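Local structure of endo-1,4-beta-xylanase (Pseudoalteromonas haloplanktis, 1H12) at residues L251-I264 with Q271-V285. The protein hydrolyses internal beta-1,4-xylosidic linkages of xylan as a cold-adapted family 8 glycoside hydrolase, and is probably also active on related beta-1,4-glucans. Numbering follows the deposited sequence.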
loop_
_atom_site.group_PDB
_atom_site.type_symbol
_atom_site.label_atom_id
_atom_site.label_comp_id
_atom_site.label_asym_id
_atom_site.label_seq_id
_atom_site.Cartn_x
_atom_site.Cartn_y
_atom_site.Cartn_z
ATOM N N LEU A 251 9.051 -8.998 13.559
ATOM C CA LEU A 251 8.563 -7.872 12.754
ATOM C C LEU A 251 9.382 -7.763 11.490
ATOM O O LEU A 251 10.620 -7.813 11.511
ATOM C CB LEU A 251 8.601 -6.542 13.531
ATOM C CG LEU A 251 7.652 -6.426 14.692
ATOM C CD1 LEU A 251 7.822 -5.075 15.366
ATOM C CD2 LEU A 251 6.193 -6.633 14.246
ATOM N N PRO A 252 8.705 -7.554 10.345
ATOM C CA PRO A 252 9.405 -7.327 9.103
ATOM C C PRO A 252 10.072 -5.950 9.093
ATOM O O PRO A 252 9.746 -5.097 9.925
ATOM C CB PRO A 252 8.287 -7.428 8.073
ATOM C CG PRO A 252 7.097 -6.850 8.815
ATOM C CD PRO A 252 7.249 -7.352 10.241
ATOM N N THR A 253 10.986 -5.748 8.133
ATOM C CA THR A 253 11.831 -4.565 8.131
ATOM C C THR A 253 11.622 -3.706 6.881
ATOM O O THR A 253 11.027 -4.136 5.889
ATOM C CB THR A 253 13.300 -4.908 8.342
ATOM O OG1 THR A 253 13.843 -5.584 7.205
ATOM C CG2 THR A 253 13.474 -5.808 9.553
ATOM N N PHE A 254 12.142 -2.499 6.962
ATOM C CA PHE A 254 12.125 -1.512 5.895
ATOM C C PHE A 254 12.713 -2.048 4.589
ATOM O O PHE A 254 12.095 -1.999 3.534
ATOM C CB PHE A 254 12.876 -0.272 6.420
ATOM C CG PHE A 254 13.172 0.794 5.421
ATOM C CD1 PHE A 254 12.355 1.073 4.328
ATOM C CD2 PHE A 254 14.320 1.571 5.583
ATOM C CE1 PHE A 254 12.701 2.093 3.425
ATOM C CE2 PHE A 254 14.672 2.573 4.698
ATOM C CZ PHE A 254 13.873 2.817 3.626
ATOM N N LEU A 255 13.958 -2.549 4.666
ATOM C CA LEU A 255 14.698 -2.991 3.511
ATOM C C LEU A 255 15.168 -4.428 3.690
ATOM O O LEU A 255 15.445 -4.884 4.801
ATOM C CB LEU A 255 15.923 -2.094 3.247
ATOM C CG LEU A 255 15.583 -0.667 2.841
ATOM C CD1 LEU A 255 16.837 0.168 2.764
ATOM C CD2 LEU A 255 14.827 -0.612 1.515
ATOM N N SER A 256 15.283 -5.138 2.555
ATOM C CA SER A 256 15.703 -6.505 2.521
ATOM C C SER A 256 16.554 -6.784 1.303
ATOM O O SER A 256 16.341 -6.191 0.220
ATOM C CB SER A 256 14.449 -7.421 2.441
ATOM O OG SER A 256 14.743 -8.804 2.410
ATOM N N ARG A 257 17.464 -7.724 1.417
ATOM C CA ARG A 257 18.106 -8.299 0.251
ATOM C C ARG A 257 17.152 -9.238 -0.458
ATOM O O ARG A 257 16.077 -9.569 0.054
ATOM C CB ARG A 257 19.408 -9.041 0.671
ATOM C CG ARG A 257 20.344 -8.127 1.411
ATOM C CD ARG A 257 20.700 -6.944 0.560
ATOM N NE ARG A 257 21.794 -6.126 1.107
ATOM C CZ ARG A 257 22.273 -5.077 0.502
ATOM N NH1 ARG A 257 21.772 -4.684 -0.665
ATOM N NH2 ARG A 257 23.253 -4.368 1.030
ATOM N N LEU A 258 17.530 -9.707 -1.650
ATOM C CA LEU A 258 16.630 -10.527 -2.462
ATOM C C LEU A 258 16.413 -11.908 -1.923
ATOM O O LEU A 258 15.484 -12.568 -2.311
ATOM C CB LEU A 258 17.076 -10.503 -3.912
ATOM C CG LEU A 258 17.099 -9.157 -4.585
ATOM C CD1 LEU A 258 17.284 -9.323 -6.075
ATOM C CD2 LEU A 258 15.995 -8.240 -4.307
ATOM N N ASP A 259 17.240 -12.338 -0.954
ATOM C CA ASP A 259 17.058 -13.594 -0.240
ATOM C C ASP A 259 16.182 -13.440 1.015
ATOM O O ASP A 259 16.029 -14.406 1.784
ATOM C CB ASP A 259 18.378 -14.263 0.063
ATOM C CG ASP A 259 19.161 -13.548 1.074
ATOM O OD1 ASP A 259 18.817 -12.428 1.541
ATOM O OD2 ASP A 259 20.277 -14.023 1.434
ATOM N N GLY A 260 15.677 -12.245 1.270
ATOM C CA GLY A 260 14.865 -11.948 2.430
ATOM C C GLY A 260 15.621 -11.443 3.629
ATOM O O GLY A 260 14.998 -11.118 4.655
ATOM N N SER A 261 16.941 -11.373 3.569
ATOM C CA SER A 261 17.711 -10.939 4.707
ATOM C C SER A 261 17.498 -9.451 4.967
ATOM O O SER A 261 17.730 -8.635 4.069
ATOM C CB SER A 261 19.230 -11.127 4.457
ATOM O OG SER A 261 19.548 -12.479 4.285
ATOM N N PRO A 262 17.109 -9.045 6.170
ATOM C CA PRO A 262 17.073 -7.608 6.467
ATOM C C PRO A 262 18.381 -6.933 6.138
ATOM O O PRO A 262 19.460 -7.457 6.448
ATOM C CB PRO A 262 16.749 -7.561 7.954
ATOM C CG PRO A 262 15.968 -8.839 8.190
ATOM C CD PRO A 262 16.643 -9.859 7.315
ATOM N N VAL A 263 18.300 -5.719 5.624
ATOM C CA VAL A 263 19.450 -4.880 5.457
ATOM C C VAL A 263 19.784 -4.269 6.811
ATOM O O VAL A 263 18.926 -3.739 7.478
ATOM C CB VAL A 263 19.165 -3.789 4.441
ATOM C CG1 VAL A 263 20.228 -2.698 4.459
ATOM C CG2 VAL A 263 19.013 -4.372 3.062
ATOM N N ILE A 264 21.073 -4.367 7.214
ATOM C CA ILE A 264 21.489 -3.893 8.519
ATOM C C ILE A 264 22.120 -2.506 8.380
ATOM O O ILE A 264 23.148 -2.357 7.700
ATOM C CB ILE A 264 22.443 -4.927 9.193
ATOM C CG1 ILE A 264 21.814 -6.298 9.266
ATOM C CG2 ILE A 264 22.855 -4.433 10.554
ATOM C CD1 ILE A 264 20.474 -6.408 9.922
ATOM N N GLN A 271 19.449 7.591 2.508
ATOM C CA GLN A 271 18.565 6.595 3.150
ATOM C C GLN A 271 17.992 7.208 4.383
ATOM O O GLN A 271 18.662 7.769 5.244
ATOM C CB GLN A 271 19.388 5.374 3.484
ATOM C CG GLN A 271 18.639 4.262 4.134
ATOM C CD GLN A 271 19.512 3.054 4.400
ATOM O OE1 GLN A 271 19.135 2.171 5.292
ATOM N NE2 GLN A 271 20.571 2.949 3.714
ATOM N N ALA A 272 16.664 7.067 4.546
ATOM C CA ALA A 272 16.010 7.790 5.633
ATOM C C ALA A 272 16.179 7.160 7.020
ATOM O O ALA A 272 16.204 7.842 8.001
ATOM C CB ALA A 272 14.448 7.810 5.331
ATOM N N ASN A 273 16.269 5.834 7.105
ATOM C CA ASN A 273 16.293 5.081 8.376
ATOM C C ASN A 273 17.118 3.842 8.152
ATOM O O ASN A 273 17.184 3.367 7.008
ATOM C CB ASN A 273 14.779 4.629 8.722
ATOM C CG ASN A 273 13.933 5.732 9.057
ATOM O OD1 ASN A 273 14.242 6.508 10.021
ATOM N ND2 ASN A 273 12.923 5.911 8.300
ATOM N N PRO A 274 17.628 3.238 9.229
ATOM C CA PRO A 274 18.309 1.945 9.103
ATOM C C PRO A 274 17.435 0.904 8.443
ATOM O O PRO A 274 16.210 0.865 8.626
ATOM C CB PRO A 274 18.655 1.574 10.535
ATOM C CG PRO A 274 18.775 2.917 11.211
ATOM C CD PRO A 274 17.662 3.727 10.602
ATOM N N GLY A 275 18.070 0.017 7.678
ATOM C CA GLY A 275 17.307 -0.979 6.942
ATOM C C GLY A 275 16.529 -1.988 7.747
ATOM O O GLY A 275 15.521 -2.511 7.275
ATOM N N GLN A 276 16.984 -2.213 8.975
ATOM C CA GLN A 276 16.398 -3.256 9.812
ATOM C C GLN A 276 15.311 -2.715 10.694
ATOM O O GLN A 276 14.713 -3.471 11.485
ATOM C CB GLN A 276 17.447 -3.998 10.660
ATOM C CG GLN A 276 17.905 -3.294 11.939
ATOM C CD GLN A 276 18.843 -2.173 11.760
ATOM O OE1 GLN A 276 19.283 -1.872 10.633
ATOM N NE2 GLN A 276 19.251 -1.556 12.848
ATOM N N TRP A 277 14.992 -1.437 10.592
ATOM C CA TRP A 277 13.867 -0.942 11.370
ATOM C C TRP A 277 12.549 -1.442 10.815
ATOM O O TRP A 277 12.328 -1.452 9.609
ATOM C CB TRP A 277 13.809 0.599 11.303
ATOM C CG TRP A 277 14.765 1.294 12.203
ATOM C CD1 TRP A 277 15.814 0.760 12.878
ATOM C CD2 TRP A 277 14.722 2.669 12.575
ATOM N NE1 TRP A 277 16.421 1.730 13.643
ATOM C CE2 TRP A 277 15.746 2.889 13.488
ATOM C CE3 TRP A 277 13.921 3.711 12.218
ATOM C CZ2 TRP A 277 15.982 4.125 14.084
ATOM C CZ3 TRP A 277 14.141 4.962 12.837
ATOM C CH2 TRP A 277 15.171 5.104 13.751
ATOM N N TYR A 278 11.662 -1.828 11.744
ATOM C CA TYR A 278 10.244 -1.866 11.491
ATOM C C TYR A 278 9.788 -0.444 11.647
ATOM O O TYR A 278 9.759 0.101 12.764
ATOM C CB TYR A 278 9.540 -2.814 12.469
ATOM C CG TYR A 278 8.039 -2.720 12.494
ATOM C CD1 TYR A 278 7.254 -3.440 11.628
ATOM C CD2 TYR A 278 7.403 -1.883 13.376
ATOM C CE1 TYR A 278 5.858 -3.350 11.684
ATOM C CE2 TYR A 278 6.049 -1.790 13.442
ATOM C CZ TYR A 278 5.252 -2.527 12.610
ATOM O OH TYR A 278 3.876 -2.420 12.710
ATOM N N GLU A 279 9.489 0.210 10.543
ATOM C CA GLU A 279 9.119 1.614 10.507
ATOM C C GLU A 279 7.904 1.780 9.599
ATOM O O GLU A 279 7.130 0.852 9.378
ATOM C CB GLU A 279 10.341 2.492 10.176
ATOM C CG GLU A 279 11.112 2.082 8.954
ATOM C CD GLU A 279 10.245 1.808 7.734
ATOM O OE1 GLU A 279 9.996 2.717 6.899
ATOM O OE2 GLU A 279 9.751 0.643 7.669
ATOM N N PHE A 280 7.687 2.984 9.080
ATOM C CA PHE A 280 6.475 3.304 8.369
ATOM C C PHE A 280 6.201 2.406 7.169
ATOM O O PHE A 280 5.075 1.967 7.008
ATOM C CB PHE A 280 6.522 4.790 7.993
ATOM C CG PHE A 280 6.961 5.640 9.229
ATOM C CD1 PHE A 280 6.044 5.862 10.246
ATOM C CD2 PHE A 280 8.329 6.002 9.467
ATOM C CE1 PHE A 280 6.408 6.553 11.417
ATOM C CE2 PHE A 280 8.654 6.679 10.640
ATOM C CZ PHE A 280 7.698 6.938 11.585
ATOM N N ASP A 281 7.197 2.145 6.327
ATOM C CA ASP A 281 6.984 1.231 5.231
ATOM C C ASP A 281 6.615 -0.163 5.763
ATOM O O ASP A 281 5.663 -0.790 5.308
ATOM C CB ASP A 281 8.199 1.104 4.318
ATOM C CG ASP A 281 8.257 2.093 3.197
ATOM O OD1 ASP A 281 7.354 3.004 3.140
ATOM O OD2 ASP A 281 9.126 2.002 2.318
ATOM N N ALA A 282 7.406 -0.638 6.723
ATOM C CA ALA A 282 7.232 -1.984 7.239
ATOM C C ALA A 282 5.870 -2.231 7.800
ATOM O O ALA A 282 5.397 -3.375 7.795
ATOM C CB ALA A 282 8.324 -2.318 8.226
ATOM N N TRP A 283 5.187 -1.208 8.304
ATOM C CA TRP A 283 3.825 -1.349 8.784
ATOM C C TRP A 283 2.953 -2.102 7.783
ATOM O O TRP A 283 2.044 -2.832 8.175
ATOM C CB TRP A 283 3.110 -0.029 9.012
ATOM C CG TRP A 283 3.612 0.888 10.092
ATOM C CD1 TRP A 283 4.630 0.701 10.993
ATOM C CD2 TRP A 283 3.087 2.188 10.350
ATOM N NE1 TRP A 283 4.742 1.808 11.781
ATOM C CE2 TRP A 283 3.814 2.737 11.389
ATOM C CE3 TRP A 283 2.047 2.938 9.788
ATOM C CZ2 TRP A 283 3.541 4.007 11.851
ATOM C CZ3 TRP A 283 1.771 4.165 10.244
ATOM C CH2 TRP A 283 2.524 4.710 11.251
ATOM N N ARG A 284 3.170 -1.816 6.497
ATOM C CA ARG A 284 2.276 -2.326 5.475
ATOM C C ARG A 284 2.495 -3.791 5.148
ATOM O O ARG A 284 1.657 -4.373 4.468
ATOM C CB ARG A 284 2.431 -1.485 4.169
ATOM C CG ARG A 284 2.102 -0.022 4.359
ATOM C CD ARG A 284 1.942 0.722 3.053
ATOM N NE ARG A 284 3.101 0.782 2.163
ATOM C CZ ARG A 284 4.061 1.685 2.235
ATOM N NH1 ARG A 284 4.154 2.490 3.256
ATOM N NH2 ARG A 284 4.905 1.798 1.265
ATOM N N VAL A 285 3.593 -4.369 5.586
ATOM C CA VAL A 285 3.889 -5.743 5.205
ATOM C C VAL A 285 2.802 -6.701 5.658
ATOM O O VAL A 285 2.274 -7.460 4.835
ATOM C CB VAL A 285 5.266 -6.187 5.677
ATOM C CG1 VAL A 285 5.516 -7.630 5.307
ATOM C CG2 VAL A 285 6.373 -5.306 5.113
#
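Phe-254 enters the bend formed by residues 273-282 and illustrates how an aromatic ring can be seated among backbone and carboxylate oxygens. Its CB meets Trp-277 O at 3.4 Å and Glu-279 OE2 at 3.5 Å. With CG anti to the backbone N (chi1 171°), the ring runs on past the Glu-279 carboxylate, whose plane is 27° from its own. Along one side, CD2 and then CE2 approach the carbonyls of Pro-274 and Asn-273, both in the ring plane, CE2 lying 3.5 Å from Asn-273 O. On the other side, CD1 and CE1 run beside Asp-281 OD2, which is also at the edge. Leu-255 CG sits over one ring face.

Two backbone bonds fix the root of this side chain: Phe-254 N donates to Trp-277 O (2.9 Å), and Leu-255 N to Gly-275 O in a nearly straight bond of 170°. The Glu-279 carboxylate is held in turn, OE1 by the backbone N of Asp-281 and OE2 by that of Ala-282, just ahead of helix 283-296. Earlier in the same loop, Leu-251 CD1 lies 3.9 Å from the Tyr-278 ring centroid, a CH-pi contact over the face, while Pro-252 CG packs on Val-285 CB and Pro-252 O is buried with no polar partner in the model. Helix 300-318 lies against the Leu-251 and Tyr-278 pair and helix 219-243 against the Pro-252 and Val-285 pair; the contact joins a long loop to the approach to helix 283-296 within the (alpha/alpha)6 barrel of family 8. The Phe-254 ring directs its edge C-H groups at oxygens, a weakly favourable electrostatic match that probably helps orient the ring.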